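Local coordinates for protein alpha-rhamnosidase (Dictyoglomus thermophilum, PDB 6I60) that probably hydrolyses terminal non-reducing alpha-L-rhamnose residues from alpha-L-rhamnosides, at residues 202-207 with 230-235; 346-351 with 459-464; 488-493 with 521-526; 507-512 with 818-823. All blocks are in the same frame, centred on the assembly; numbering follows the deposited sequence.

Contact 1: residues 202-207 with 230-235; sequences YELYIN and TVYDVS
Tyr202 and Tyr232 come at each other from opposite directions and join through their phenol oxygens: Tyr232 OH donates to Tyr202 OH at 3.0 Å. The hydroxyl of Tyr202 lies at the edge of the Tyr232 ring, near its plane, whereas the hydroxyl of Tyr232 stands oblique to the Tyr202 ring. A chi1 of 74° holds CG of Tyr202 between its backbone N and carbonyl carbon, and from there the ring reaches across to the other strand. The bond is part of a larger buried polar cluster, since Asp217 OD2 is hydrogen-bonded to both Tyr202 OH and Thr230 OG1. Asp217 thus fixes the hydroxyl that accepts from Tyr232.

Apolar contacts make up the rest. Tyr202 CE2 and Tyr232 CE2 approach to 4.1 Å behind the paired hydroxyls. Leu204 and the Tyr232 ring slide past each other, Leu204 CD2 lying 3.9 Å from Tyr232 CD2, while Thr230 CG2 sits 3.4 Å above one face of the same ring, offset toward its rim. At the far end Ile206 CD1 touches Val234 CG1 at 3.7 Å, the two side chains crossing at about a right angle.

The strand axes pass 10.8 Å apart at 24°, too distant for backbone pairing, as expected of facing sheets in a beta sandwich. Strand 201-206 pairs with strand 242-250, and strand 226-233 with strand 189-199; Val194 of the latter touches both Leu204 and Val234, and Ile206 packs on Ile245 within its own sheet.

Contact 2: residues 346-351 with 459-464; sequences RITKTI and HTAVES
Arg346 runs along the methyl group of Ala461 for most of its length. Its CB lies 3.9 Å from Ala461 CB, CG and then CD continue past that same carbon, and NE is still 3.9 Å from Ala461 CB. The methyl sits at the edge of the guanidinium, near its plane. Beyond CG the chain bends, and the side chain also packs against Asp213 and Arg214.

The backbones beneath form a single antiparallel, hydrogen-bonded pair: Arg346 N donates to His459 O at 3.0 Å, and His459 N returns a weak bond to Arg346 O at 3.4 Å. This pair prolongs the ladder between strands 345-351 and 453-458, in a four-stranded antiparallel sheet with 345-351 at its edge. At His459 the chain turns a corner and leaves the sheet, and an inverse gamma turn centred on Ala461 follows, closed by Val462 N to Thr460 O at 2.7 Å.

Thr348 meets the His459 imidazole as a CH-pi contact. Its CG2 is 3.9 Å from the centroid of the His459 ring, 23° off the normal, over one face and shifted toward the rim. Replacing His459 with a serine would probably leave the Thr348 methyl without the flat surface it rests on and open a gap beside Leu487 of helix 473-488. The histidine takes the position between backbone N and carbonyl carbon (chi1 55°), which brings its ring beneath that methyl.

Contact 3: residues 488-493 with 521-526; sequences SNLMSI and FDMIGF
The carbonyl oxygen of Leu490, whose side chain rests on Phe526, is gripped twice by Thr460, by the backbone N and more weakly by OG1. Thr460 OG1 is also hydrogen-bonded to Ser492 N, while Ser492 O is held by Lys529 NZ and Ser492 OG by Gln220 N. These bonds pin the irregular backbone of 488-493 and hold it against Phe526.

Across the contact itself the packing is apolar. Phe526 brings the far end of its ring up to the main chain: Phe526 CZ is 3.4 Å from Ser492 C and 3.5 Å from Ile493 N, both lying obliquely to the ring. Ser492 N is at the ring edge, in its plane. With CG anti to the backbone N (chi1 -170°), the phenyl extends from the first turn of its helix toward this bend.

Leu490 divides its two methyls between separate partners. CD2 lies against the ring, 3.6 Å from Phe526 CE2, and CD1 faces the sulfur of Met523 tip to tip, with Leu490 CD1 and Met523 SD 4.2 Å apart. Met523 is bent at both chi2 (-86°) and chi3, which folds its sulfur back toward the leucine.

The contact lies close to the centre of the chain, within the six-hairpin domain whose helices form the (alpha/alpha)6 barrel of this family. The loop leaving helix 473-488 here meets the start of helix 524-535. Ile493 continues the packing along that helix onto Lys529 and Asp533, and Met523 N is hydrogen-bonded to Tyr576 OH of helix 564-576.

Contact 4: residues 507-512 with 818-823; sequences MGDAQL and HNHIMF
Two flat groups, the Asp509 carboxylate and the His820 imidazole, approach each other beside Met822. Asp509 OD2 stands oblique to the ring, 4.2 Å from His820 CD2, and Met822 SD lies at the ring edge, in its plane. The imidazole is held from its own side by a hydrogen bond between His820 ND1 and Ser817 OG.

Asp509 and Met822 run side by side, pointing the same way. Met822 has CG lodged between its backbone N and carbonyl carbon (chi1 39°) and is extended beyond it, which lays the chain alongside the carboxylate: Met822 CG is 3.8 Å and Met822 SD 3.4 Å from Asp509 OD2. Leu512, one helical turn on, brings its CB to 4.1 Å from Met822 O, and both Leu512 and Met822 touch Ile761 of helix 761-773.

One water joins the segments, donating to Asp509 OD2 at 2.9 Å and accepting from Ile821 N, which is 2.8 Å from the water oxygen. Cutting Asp509 back to an alanine would probably deprive this water of the carboxylate it donates to and open a gap beside Met822.

The second carboxylate oxygen, OD1, is hydrogen-bonded to a bound triethylene glycol, probably from the crystallisation liquor. A helix and a distant loop converging on such a buried polar spot is consistent with the pocket that inter-helix loops form at one end of the (alpha/alpha)6 barrel in rhamnosidases of this family.

How the contacts relate
From the N terminus, contact 1 closes first, bringing strands 201-206 and 226-233 face to face within the N-terminal rhamnosidase domain. Contact 2 follows in series, tying strand 345-351 to the corner beyond strand 453-458, where the chain leaves that sheet, on its way through strand 466-470 to helix 473-488. Contacts 3 and 4 cross, their segments alternating along the chain: contact 3 joins two early parts of the helical domain, and contact 4 brings the loop before helix 826-835 back to helix 507-512. Contact 3 touches both contacts 2 and 4: the 459-464 corner hydrogen-bonds to 488-493, and Asn489 ND2 lies 3.2 Å from Asn819 O. Contact 1 stays apart, about 7 Å between nearest atoms from contact 2.

Contact 1: residues 202-207 with 230-235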
loop_
_atom_site.group_PDB
_atom_site.type_symbol
_atom_site.label_atom_id
_atom_site.label_comp_id
_atom_site.label_asym_id
_atom_site.label_seq_id
_atom_site.Cartn_x
_atom_site.Cartn_y
_atom_site.Cartn_z
ATOM N N TYR A 202 -17.978 10.573 -2.161
ATOM C CA TYR A 202 -19.404 10.445 -1.900
ATOM C C TYR A 202 -19.632 9.870 -0.509
ATOM O O TYR A 202 -18.730 9.303 0.112
ATOM C CB TYR A 202 -20.094 9.567 -2.954
ATOM C CG TYR A 202 -19.803 8.088 -2.810
ATOM C CD1 TYR A 202 -18.704 7.517 -3.438
ATOM C CD2 TYR A 202 -20.625 7.264 -2.050
ATOM C CE1 TYR A 202 -18.430 6.168 -3.310
ATOM C CE2 TYR A 202 -20.357 5.916 -1.914
ATOM C CZ TYR A 202 -19.260 5.373 -2.547
ATOM O OH TYR A 202 -18.989 4.033 -2.419
ATOM N N GLU A 203 -20.866 10.025 -0.034
ATOM C CA GLU A 203 -21.342 9.370 1.175
ATOM C C GLU A 203 -22.773 8.923 0.929
ATOM O O GLU A 203 -23.608 9.724 0.498
ATOM C CB GLU A 203 -21.265 10.301 2.391
ATOM C CG GLU A 203 -20.012 10.111 3.232
ATOM C CD GLU A 203 -20.072 10.844 4.561
ATOM O OE1 GLU A 203 -20.843 11.821 4.672
ATOM O OE2 GLU A 203 -19.346 10.442 5.496
ATOM N N LEU A 204 -23.053 7.649 1.188
ATOM C CA LEU A 204 -24.340 7.050 0.864
ATOM C C LEU A 204 -25.190 6.876 2.117
ATOM O O LEU A 204 -24.694 6.453 3.165
ATOM C CB LEU A 204 -24.147 5.698 0.177
ATOM C CG LEU A 204 -25.413 4.888 -0.095
ATOM C CD1 LEU A 204 -26.244 5.544 -1.184
ATOM C CD2 LEU A 204 -25.050 3.466 -0.472
ATOM N N TYR A 205 -26.476 7.201 1.996
ATOM C CA TYR A 205 -27.440 7.048 3.075
ATOM C C TYR A 205 -28.696 6.379 2.538
ATOM O O TYR A 205 -29.120 6.652 1.411
ATOM C CB TYR A 205 -27.801 8.398 3.706
ATOM C CG TYR A 205 -26.665 9.047 4.460
ATOM C CD1 TYR A 205 -26.445 8.761 5.801
ATOM C CD2 TYR A 205 -25.813 9.945 3.833
ATOM C CE1 TYR A 205 -25.407 9.351 6.496
ATOM C CE2 TYR A 205 -24.772 10.540 4.520
ATOM C CZ TYR A 205 -24.574 10.239 5.851
ATOM O OH TYR A 205 -23.539 10.829 6.540
ATOM N N ILE A 206 -29.286 5.501 3.347
ATOM C CA ILE A 206 -30.534 4.827 3.001
ATOM C C ILE A 206 -31.434 4.853 4.227
ATOM O O ILE A 206 -31.093 4.267 5.261
ATOM C CB ILE A 206 -30.312 3.379 2.529
ATOM C CG1 ILE A 206 -29.769 3.366 1.100
ATOM C CG2 ILE A 206 -31.609 2.586 2.612
ATOM C CD1 ILE A 206 -29.821 2.011 0.433
ATOM N N ASN A 207 -32.574 5.538 4.117
ATOM C CA ASN A 207 -33.545 5.654 5.205
ATOM C C ASN A 207 -32.924 6.257 6.464
ATOM O O ASN A 207 -33.350 5.962 7.583
ATOM C CB ASN A 207 -34.190 4.301 5.521
ATOM C CG ASN A 207 -35.076 3.802 4.395
ATOM O OD1 ASN A 207 -35.840 4.566 3.805
ATOM N ND2 ASN A 207 -34.978 2.512 4.092
ATOM N N THR A 230 -18.292 1.221 -6.136
ATOM C CA THR A 230 -18.401 0.394 -4.944
ATOM C C THR A 230 -19.804 -0.192 -4.848
ATOM O O THR A 230 -20.793 0.489 -5.135
ATOM C CB THR A 230 -18.085 1.208 -3.684
ATOM O OG1 THR A 230 -16.821 1.864 -3.840
ATOM C CG2 THR A 230 -18.034 0.308 -2.459
ATOM N N VAL A 231 -19.885 -1.460 -4.452
ATOM C CA VAL A 231 -21.153 -2.152 -4.253
ATOM C C VAL A 231 -21.346 -2.387 -2.761
ATOM O O VAL A 231 -20.423 -2.837 -2.070
ATOM C CB VAL A 231 -21.208 -3.478 -5.032
ATOM C CG1 VAL A 231 -19.946 -4.270 -4.803
ATOM C CG2 VAL A 231 -22.425 -4.287 -4.613
ATOM N N TYR A 232 -22.542 -2.082 -2.267
ATOM C CA TYR A 232 -22.870 -2.231 -0.860
ATOM C C TYR A 232 -24.049 -3.180 -0.691
ATOM O O TYR A 232 -24.904 -3.303 -1.575
ATOM C CB TYR A 232 -23.202 -0.879 -0.223
ATOM C CG TYR A 232 -22.017 0.047 -0.096
ATOM C CD1 TYR A 232 -21.028 -0.183 0.851
ATOM C CD2 TYR A 232 -21.890 1.158 -0.919
ATOM C CE1 TYR A 232 -19.942 0.664 0.972
ATOM C CE2 TYR A 232 -20.810 2.013 -0.804
ATOM C CZ TYR A 232 -19.839 1.762 0.142
ATOM O OH TYR A 232 -18.761 2.611 0.256
ATOM N N ASP A 233 -24.084 -3.853 0.456
ATOM C CA ASP A 233 -25.187 -4.730 0.826
ATOM C C ASP A 233 -26.135 -3.938 1.717
ATOM O O ASP A 233 -25.820 -3.659 2.878
ATOM C CB ASP A 233 -24.677 -5.985 1.532
ATOM C CG ASP A 233 -25.766 -6.701 2.309
ATOM O OD1 ASP A 233 -26.865 -6.907 1.751
ATOM O OD2 ASP A 233 -25.525 -7.057 3.481
ATOM N N VAL A 234 -27.292 -3.573 1.172
ATOM C CA VAL A 234 -28.257 -2.756 1.898
ATOM C C VAL A 234 -29.543 -3.545 2.093
ATOM O O VAL A 234 -30.638 -2.972 2.118
ATOM C CB VAL A 234 -28.526 -1.430 1.164
ATOM C CG1 VAL A 234 -27.277 -0.567 1.171
ATOM C CG2 VAL A 234 -28.987 -1.697 -0.262
ATOM N N SER A 235 -29.417 -4.867 2.233
ATOM C CA SER A 235 -30.590 -5.710 2.432
ATOM C C SER A 235 -31.351 -5.301 3.687
ATOM O O SER A 235 -32.514 -4.888 3.620
ATOM C CB SER A 235 -30.172 -7.179 2.505
ATOM O OG SER A 235 -29.622 -7.611 1.275
#

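Contact 2: residues 346-351 with 459-464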
loop_
_atom_site.group_PDB
_atom_site.type_symbol
_atom_site.label_atom_id
_atom_site.label_comp_id
_atom_site.label_asym_id
_atom_site.label_seq_id
_atom_site.Cartn_x
_atom_site.Cartn_y
_atom_site.Cartn_z
ATOM N N ARG A 346 -10.370 3.682 5.435
ATOM C CA ARG A 346 -11.253 3.594 6.589
ATOM C C ARG A 346 -10.711 4.459 7.719
ATOM O O ARG A 346 -9.569 4.926 7.684
ATOM C CB ARG A 346 -11.402 2.146 7.076
ATOM C CG ARG A 346 -12.267 1.265 6.202
ATOM C CD ARG A 346 -12.696 0.018 6.957
ATOM N NE ARG A 346 -12.393 -1.201 6.214
ATOM C CZ ARG A 346 -13.286 -1.882 5.505
ATOM N NH1 ARG A 346 -14.545 -1.465 5.441
ATOM N NH2 ARG A 346 -12.922 -2.982 4.859
ATOM N N ILE A 347 -11.551 4.669 8.729
ATOM C CA ILE A 347 -11.098 5.199 10.013
ATOM C C ILE A 347 -10.544 4.009 10.791
ATOM O O ILE A 347 -11.300 3.233 11.377
ATOM C CB ILE A 347 -12.219 5.906 10.776
ATOM C CG1 ILE A 347 -12.737 7.105 9.979
ATOM C CG2 ILE A 347 -11.736 6.347 12.154
ATOM C CD1 ILE A 347 -13.816 7.889 10.696
ATOM N N THR A 348 -9.220 3.850 10.785
ATOM C CA THR A 348 -8.605 2.656 11.349
ATOM C C THR A 348 -8.430 2.725 12.861
ATOM O O THR A 348 -8.322 1.674 13.503
ATOM C CB THR A 348 -7.246 2.405 10.690
ATOM O OG1 THR A 348 -6.307 3.396 11.126
ATOM C CG2 THR A 348 -7.372 2.464 9.175
ATOM N N LYS A 349 -8.400 3.922 13.446
ATOM C CA LYS A 349 -8.186 4.050 14.881
ATOM C C LYS A 349 -8.669 5.418 15.342
ATOM O O LYS A 349 -8.787 6.356 14.551
ATOM C CB LYS A 349 -6.710 3.850 15.251
ATOM C CG LYS A 349 -6.440 2.606 16.079
ATOM C CD LYS A 349 -4.960 2.449 16.391
ATOM C CE LYS A 349 -4.597 0.985 16.612
ATOM N NZ LYS A 349 -3.553 0.816 17.662
ATOM N N THR A 350 -8.947 5.511 16.642
ATOM C CA THR A 350 -9.308 6.763 17.299
ATOM C C THR A 350 -8.312 7.014 18.423
ATOM O O THR A 350 -8.235 6.228 19.374
ATOM C CB THR A 350 -10.738 6.717 17.846
ATOM O OG1 THR A 350 -11.595 6.054 16.909
ATOM C CG2 THR A 350 -11.263 8.125 18.089
ATOM N N ILE A 351 -7.552 8.101 18.313
ATOM C CA ILE A 351 -6.538 8.449 19.300
ATOM C C ILE A 351 -6.983 9.692 20.055
ATOM O O ILE A 351 -7.754 10.515 19.549
ATOM C CB ILE A 351 -5.154 8.675 18.654
ATOM C CG1 ILE A 351 -5.180 9.905 17.747
ATOM C CG2 ILE A 351 -4.724 7.441 17.876
ATOM C CD1 ILE A 351 -3.979 10.015 16.838
ATOM N N HIS A 459 -6.628 6.070 6.510
ATOM C CA HIS A 459 -5.769 5.611 5.422
ATOM C C HIS A 459 -6.336 4.293 4.901
ATOM O O HIS A 459 -7.353 3.796 5.392
ATOM C CB HIS A 459 -4.316 5.451 5.871
ATOM C CG HIS A 459 -4.143 4.554 7.056
ATOM N ND1 HIS A 459 -4.007 5.036 8.340
ATOM C CD2 HIS A 459 -4.082 3.204 7.152
ATOM C CE1 HIS A 459 -3.870 4.021 9.177
ATOM N NE2 HIS A 459 -3.913 2.900 8.481
ATOM N N THR A 460 -5.664 3.734 3.894
ATOM C CA THR A 460 -6.040 2.439 3.337
ATOM C C THR A 460 -5.948 1.358 4.406
ATOM O O THR A 460 -4.855 1.041 4.887
ATOM C CB THR A 460 -5.149 2.085 2.141
ATOM O OG1 THR A 460 -5.401 3.001 1.068
ATOM C CG2 THR A 460 -5.428 0.669 1.662
ATOM N N ALA A 461 -7.091 0.788 4.787
ATOM C CA ALA A 461 -7.141 -0.171 5.882
ATOM C C ALA A 461 -6.500 -1.499 5.498
ATOM O O ALA A 461 -7.201 -2.486 5.260
ATOM C CB ALA A 461 -8.587 -0.392 6.329
ATOM N N VAL A 462 -5.172 -1.534 5.442
ATOM C CA VAL A 462 -4.451 -2.770 5.159
ATOM C C VAL A 462 -4.322 -3.585 6.437
ATOM O O VAL A 462 -4.254 -3.043 7.546
ATOM C CB VAL A 462 -3.069 -2.470 4.544
ATOM C CG1 VAL A 462 -3.218 -1.879 3.153
ATOM C CG2 VAL A 462 -2.283 -1.532 5.441
ATOM N N GLU A 463 -4.291 -4.905 6.284
ATOM C CA GLU A 463 -4.070 -5.796 7.410
ATOM C C GLU A 463 -2.586 -5.859 7.753
ATOM O O GLU A 463 -1.717 -5.572 6.925
ATOM C CB GLU A 463 -4.584 -7.201 7.099
ATOM C CG GLU A 463 -5.958 -7.500 7.659
ATOM C CD GLU A 463 -6.596 -8.712 7.008
ATOM O OE1 GLU A 463 -7.830 -8.704 6.818
ATOM O OE2 GLU A 463 -5.862 -9.671 6.685
ATOM N N SER A 464 -2.301 -6.249 8.991
ATOM C CA SER A 464 -0.923 -6.419 9.428
ATOM C C SER A 464 -0.388 -7.758 8.938
ATOM O O SER A 464 -1.008 -8.804 9.160
ATOM C CB SER A 464 -0.829 -6.331 10.950
ATOM O OG SER A 464 0.522 -6.298 11.372
#

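Contact 3: residues 488-493 with 521-526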
loop_
_atom_site.group_PDB
_atom_site.type_symbol
_atom_site.label_atom_id
_atom_site.label_comp_id
_atom_site.label_asym_id
_atom_site.label_seq_id
_atom_site.Cartn_x
_atom_site.Cartn_y
_atom_site.Cartn_z
ATOM N N SER A 488 0.596 6.291 6.627
ATOM C CA SER A 488 0.281 7.680 6.322
ATOM C C SER A 488 0.284 7.958 4.827
ATOM O O SER A 488 -0.356 8.917 4.384
ATOM C CB SER A 488 1.277 8.606 7.018
ATOM O OG SER A 488 0.916 8.803 8.371
ATOM N N ASN A 489 0.985 7.142 4.041
ATOM C CA ASN A 489 1.107 7.343 2.605
ATOM C C ASN A 489 0.396 6.251 1.812
ATOM O O ASN A 489 0.853 5.859 0.735
ATOM C CB ASN A 489 2.577 7.424 2.204
ATOM C CG ASN A 489 3.171 8.786 2.473
ATOM O OD1 ASN A 489 2.711 9.794 1.936
ATOM N ND2 ASN A 489 4.197 8.829 3.315
ATOM N N LEU A 490 -0.726 5.754 2.334
ATOM C CA LEU A 490 -1.546 4.751 1.655
ATOM C C LEU A 490 -2.974 5.289 1.611
ATOM O O LEU A 490 -3.762 5.061 2.533
ATOM C CB LEU A 490 -1.466 3.400 2.362
ATOM C CG LEU A 490 -0.156 2.618 2.216
ATOM C CD1 LEU A 490 -0.242 1.282 2.938
ATOM C CD2 LEU A 490 0.204 2.414 0.751
ATOM N N MET A 491 -3.302 6.007 0.543
ATOM C CA MET A 491 -4.634 6.576 0.337
ATOM C C MET A 491 -5.162 6.094 -1.012
ATOM O O MET A 491 -5.330 6.891 -1.939
ATOM C CB MET A 491 -4.589 8.108 0.409
ATOM C CG MET A 491 -4.135 8.650 1.748
ATOM S SD MET A 491 -5.288 8.223 3.063
ATOM C CE MET A 491 -6.835 8.696 2.306
ATOM N N SER A 492 -5.397 4.782 -1.118
ATOM C CA SER A 492 -5.785 4.111 -2.358
ATOM C C SER A 492 -4.656 4.148 -3.386
ATOM O O SER A 492 -4.650 3.362 -4.338
ATOM C CB SER A 492 -7.067 4.720 -2.941
ATOM O OG SER A 492 -6.786 5.887 -3.693
ATOM N N ILE A 493 -3.700 5.056 -3.198
ATOM C CA ILE A 493 -2.481 5.098 -4.008
ATOM C C ILE A 493 -1.296 5.377 -3.103
ATOM O O ILE A 493 -1.405 6.089 -2.096
ATOM C CB ILE A 493 -2.554 6.179 -5.109
ATOM C CG1 ILE A 493 -2.917 7.539 -4.504
ATOM C CG2 ILE A 493 -3.544 5.780 -6.195
ATOM C CD1 ILE A 493 -2.615 8.713 -5.410
ATOM N N PHE A 521 2.615 -5.173 5.779
ATOM C CA PHE A 521 1.180 -5.152 5.540
ATOM C C PHE A 521 0.832 -6.046 4.359
ATOM O O PHE A 521 1.674 -6.348 3.510
ATOM C CB PHE A 521 0.676 -3.723 5.286
ATOM C CG PHE A 521 1.304 -2.692 6.184
ATOM C CD1 PHE A 521 0.952 -2.609 7.521
ATOM C CD2 PHE A 521 2.251 -1.809 5.692
ATOM C CE1 PHE A 521 1.529 -1.665 8.349
ATOM C CE2 PHE A 521 2.830 -0.863 6.516
ATOM C CZ PHE A 521 2.468 -0.793 7.846
ATOM N N ASP A 522 -0.428 -6.479 4.328
ATOM C CA ASP A 522 -0.974 -7.225 3.197
ATOM C C ASP A 522 -1.221 -6.246 2.054
ATOM O O ASP A 522 -2.135 -5.418 2.126
ATOM C CB ASP A 522 -2.258 -7.941 3.605
ATOM C CG ASP A 522 -2.792 -8.854 2.517
ATOM O OD1 ASP A 522 -3.590 -9.762 2.836
ATOM O OD2 ASP A 522 -2.417 -8.664 1.341
ATOM N N MET A 523 -0.412 -6.339 0.997
ATOM C CA MET A 523 -0.415 -5.337 -0.061
ATOM C C MET A 523 -0.769 -5.875 -1.439
ATOM O O MET A 523 -0.778 -5.093 -2.398
ATOM C CB MET A 523 0.954 -4.648 -0.141
ATOM C CG MET A 523 1.483 -4.147 1.188
ATOM S SD MET A 523 0.874 -2.503 1.594
ATOM C CE MET A 523 0.982 -1.700 -0.003
ATOM N N ILE A 524 -1.058 -7.173 -1.578
ATOM C CA ILE A 524 -1.284 -7.731 -2.909
ATOM C C ILE A 524 -2.549 -7.150 -3.533
ATOM O O ILE A 524 -2.593 -6.880 -4.739
ATOM C CB ILE A 524 -1.326 -9.270 -2.856
ATOM C CG1 ILE A 524 -1.582 -9.836 -4.254
ATOM C CG2 ILE A 524 -2.383 -9.755 -1.872
ATOM C CD1 ILE A 524 -0.780 -11.066 -4.572
ATOM N N GLY A 525 -3.593 -6.935 -2.727
ATOM C CA GLY A 525 -4.781 -6.278 -3.243
ATOM C C GLY A 525 -4.548 -4.817 -3.566
ATOM O O GLY A 525 -5.121 -4.289 -4.523
ATOM N N PHE A 526 -3.699 -4.147 -2.783
ATOM C CA PHE A 526 -3.403 -2.742 -3.031
ATOM C C PHE A 526 -2.557 -2.567 -4.286
ATOM O O PHE A 526 -2.825 -1.680 -5.106
ATOM C CB PHE A 526 -2.695 -2.143 -1.817
ATOM C CG PHE A 526 -2.564 -0.652 -1.864
ATOM C CD1 PHE A 526 -3.604 0.160 -1.446
ATOM C CD2 PHE A 526 -1.396 -0.061 -2.321
ATOM C CE1 PHE A 526 -3.484 1.537 -1.485
ATOM C CE2 PHE A 526 -1.271 1.315 -2.364
ATOM C CZ PHE A 526 -2.314 2.116 -1.944
#

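Contact 4: residues 507-512 with 818-823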
loop_
_atom_site.group_PDB
_atom_site.type_symbol
_atom_site.label_atom_id
_atom_site.label_comp_id
_atom_site.label_asym_id
_atom_site.label_seq_id
_atom_site.Cartn_x
_atom_site.Cartn_y
_atom_site.Cartn_z
ATOM N N MET A 507 6.141 7.509 -8.592
ATOM C CA MET A 507 6.503 6.121 -8.860
ATOM C C MET A 507 7.785 5.711 -8.144
ATOM O O MET A 507 7.923 4.548 -7.748
ATOM C CB MET A 507 6.647 5.909 -10.364
ATOM C CG MET A 507 5.327 5.873 -11.107
ATOM S SD MET A 507 4.645 4.209 -11.179
ATOM C CE MET A 507 5.486 3.571 -12.631
ATOM N N GLY A 508 8.730 6.637 -7.976
ATOM C CA GLY A 508 9.991 6.282 -7.347
ATOM C C GLY A 508 9.833 5.939 -5.876
ATOM O O GLY A 508 10.370 4.935 -5.398
ATOM N N ASP A 509 9.094 6.770 -5.139
ATOM C CA ASP A 509 8.892 6.513 -3.718
ATOM C C ASP A 509 8.127 5.218 -3.488
ATOM O O ASP A 509 8.388 4.508 -2.510
ATOM C CB ASP A 509 8.156 7.687 -3.072
ATOM C CG ASP A 509 8.785 9.025 -3.411
ATOM O OD1 ASP A 509 9.324 9.163 -4.529
ATOM O OD2 ASP A 509 8.741 9.938 -2.558
ATOM N N ALA A 510 7.187 4.890 -4.380
ATOM C CA ALA A 510 6.418 3.661 -4.227
ATOM C C ALA A 510 7.257 2.429 -4.533
ATOM O O ALA A 510 7.028 1.364 -3.949
ATOM C CB ALA A 510 5.187 3.700 -5.131
ATOM N N GLN A 511 8.231 2.553 -5.436
ATOM C CA GLN A 511 9.054 1.405 -5.799
ATOM C C GLN A 511 10.050 1.065 -4.697
ATOM O O GLN A 511 10.224 -0.110 -4.352
ATOM C CB GLN A 511 9.784 1.685 -7.113
ATOM C CG GLN A 511 10.870 0.678 -7.450
ATOM C CD GLN A 511 12.256 1.158 -7.063
ATOM O OE1 GLN A 511 12.602 2.325 -7.263
ATOM N NE2 GLN A 511 13.057 0.258 -6.502
ATOM N N LEU A 512 10.708 2.080 -4.129
ATOM C CA LEU A 512 11.767 1.831 -3.156
ATOM C C LEU A 512 11.219 1.339 -1.822
ATOM O O LEU A 512 11.929 0.646 -1.083
ATOM C CB LEU A 512 12.593 3.099 -2.946
ATOM C CG LEU A 512 13.406 3.566 -4.153
ATOM C CD1 LEU A 512 13.798 5.022 -3.991
ATOM C CD2 LEU A 512 14.636 2.690 -4.351
ATOM N N HIS A 818 7.927 16.180 6.639
ATOM C CA HIS A 818 8.322 15.343 7.765
ATOM C C HIS A 818 7.546 14.032 7.827
ATOM O O HIS A 818 7.442 13.430 8.901
ATOM C CB HIS A 818 8.155 16.115 9.074
ATOM C CG HIS A 818 9.296 17.031 9.387
ATOM N ND1 HIS A 818 9.943 17.024 10.604
ATOM C CD2 HIS A 818 9.906 17.981 8.641
ATOM C CE1 HIS A 818 10.904 17.932 10.594
ATOM N NE2 HIS A 818 10.902 18.527 9.414
ATOM N N ASN A 819 6.999 13.575 6.707
ATOM C CA ASN A 819 6.281 12.306 6.668
ATOM C C ASN A 819 6.433 11.684 5.281
ATOM O O ASN A 819 5.469 11.451 4.556
ATOM C CB ASN A 819 4.815 12.499 7.046
ATOM C CG ASN A 819 4.151 11.203 7.481
ATOM O OD1 ASN A 819 4.719 10.120 7.336
ATOM N ND2 ASN A 819 2.940 11.309 8.018
ATOM N N HIS A 820 7.671 11.399 4.897
ATOM C CA HIS A 820 7.963 10.740 3.636
ATOM C C HIS A 820 8.259 9.261 3.860
ATOM O O HIS A 820 8.607 8.830 4.961
ATOM C CB HIS A 820 9.141 11.410 2.927
ATOM C CG HIS A 820 8.733 12.483 1.967
ATOM N ND1 HIS A 820 7.892 13.516 2.324
ATOM C CD2 HIS A 820 9.040 12.680 0.664
ATOM C CE1 HIS A 820 7.706 14.307 1.280
ATOM N NE2 HIS A 820 8.390 13.821 0.261
ATOM N N ILE A 821 8.117 8.488 2.787
ATOM C CA ILE A 821 8.263 7.039 2.846
ATOM C C ILE A 821 9.377 6.519 1.949
ATOM O O ILE A 821 9.709 5.325 2.030
ATOM C CB ILE A 821 6.929 6.335 2.503
ATOM C CG1 ILE A 821 6.936 4.866 2.940
ATOM C CG2 ILE A 821 6.615 6.475 1.019
ATOM C CD1 ILE A 821 7.540 4.633 4.306
ATOM N N MET A 822 9.986 7.368 1.117
ATOM C CA MET A 822 10.992 6.884 0.174
ATOM C C MET A 822 12.204 6.305 0.895
ATOM O O MET A 822 12.790 5.314 0.442
ATOM C CB MET A 822 11.412 8.010 -0.769
ATOM C CG MET A 822 11.526 9.371 -0.101
ATOM S SD MET A 822 11.768 10.698 -1.299
ATOM C CE MET A 822 12.674 11.888 -0.316
ATOM N N PHE A 823 12.592 6.902 2.020
ATOM C CA PHE A 823 13.738 6.415 2.779
ATOM C C PHE A 823 13.397 5.247 3.699
ATOM O O PHE A 823 14.271 4.801 4.450
ATOM C CB PHE A 823 14.349 7.554 3.603
ATOM C CG PHE A 823 15.292 8.432 2.825
ATOM C CD1 PHE A 823 16.443 7.908 2.260
ATOM C CD2 PHE A 823 15.025 9.783 2.659
ATOM C CE1 PHE A 823 17.311 8.714 1.544
ATOM C CE2 PHE A 823 15.889 10.593 1.944
ATOM C CZ PHE A 823 17.034 10.058 1.387
HETATM O O HOH W 1 7.873 9.420 0.204
#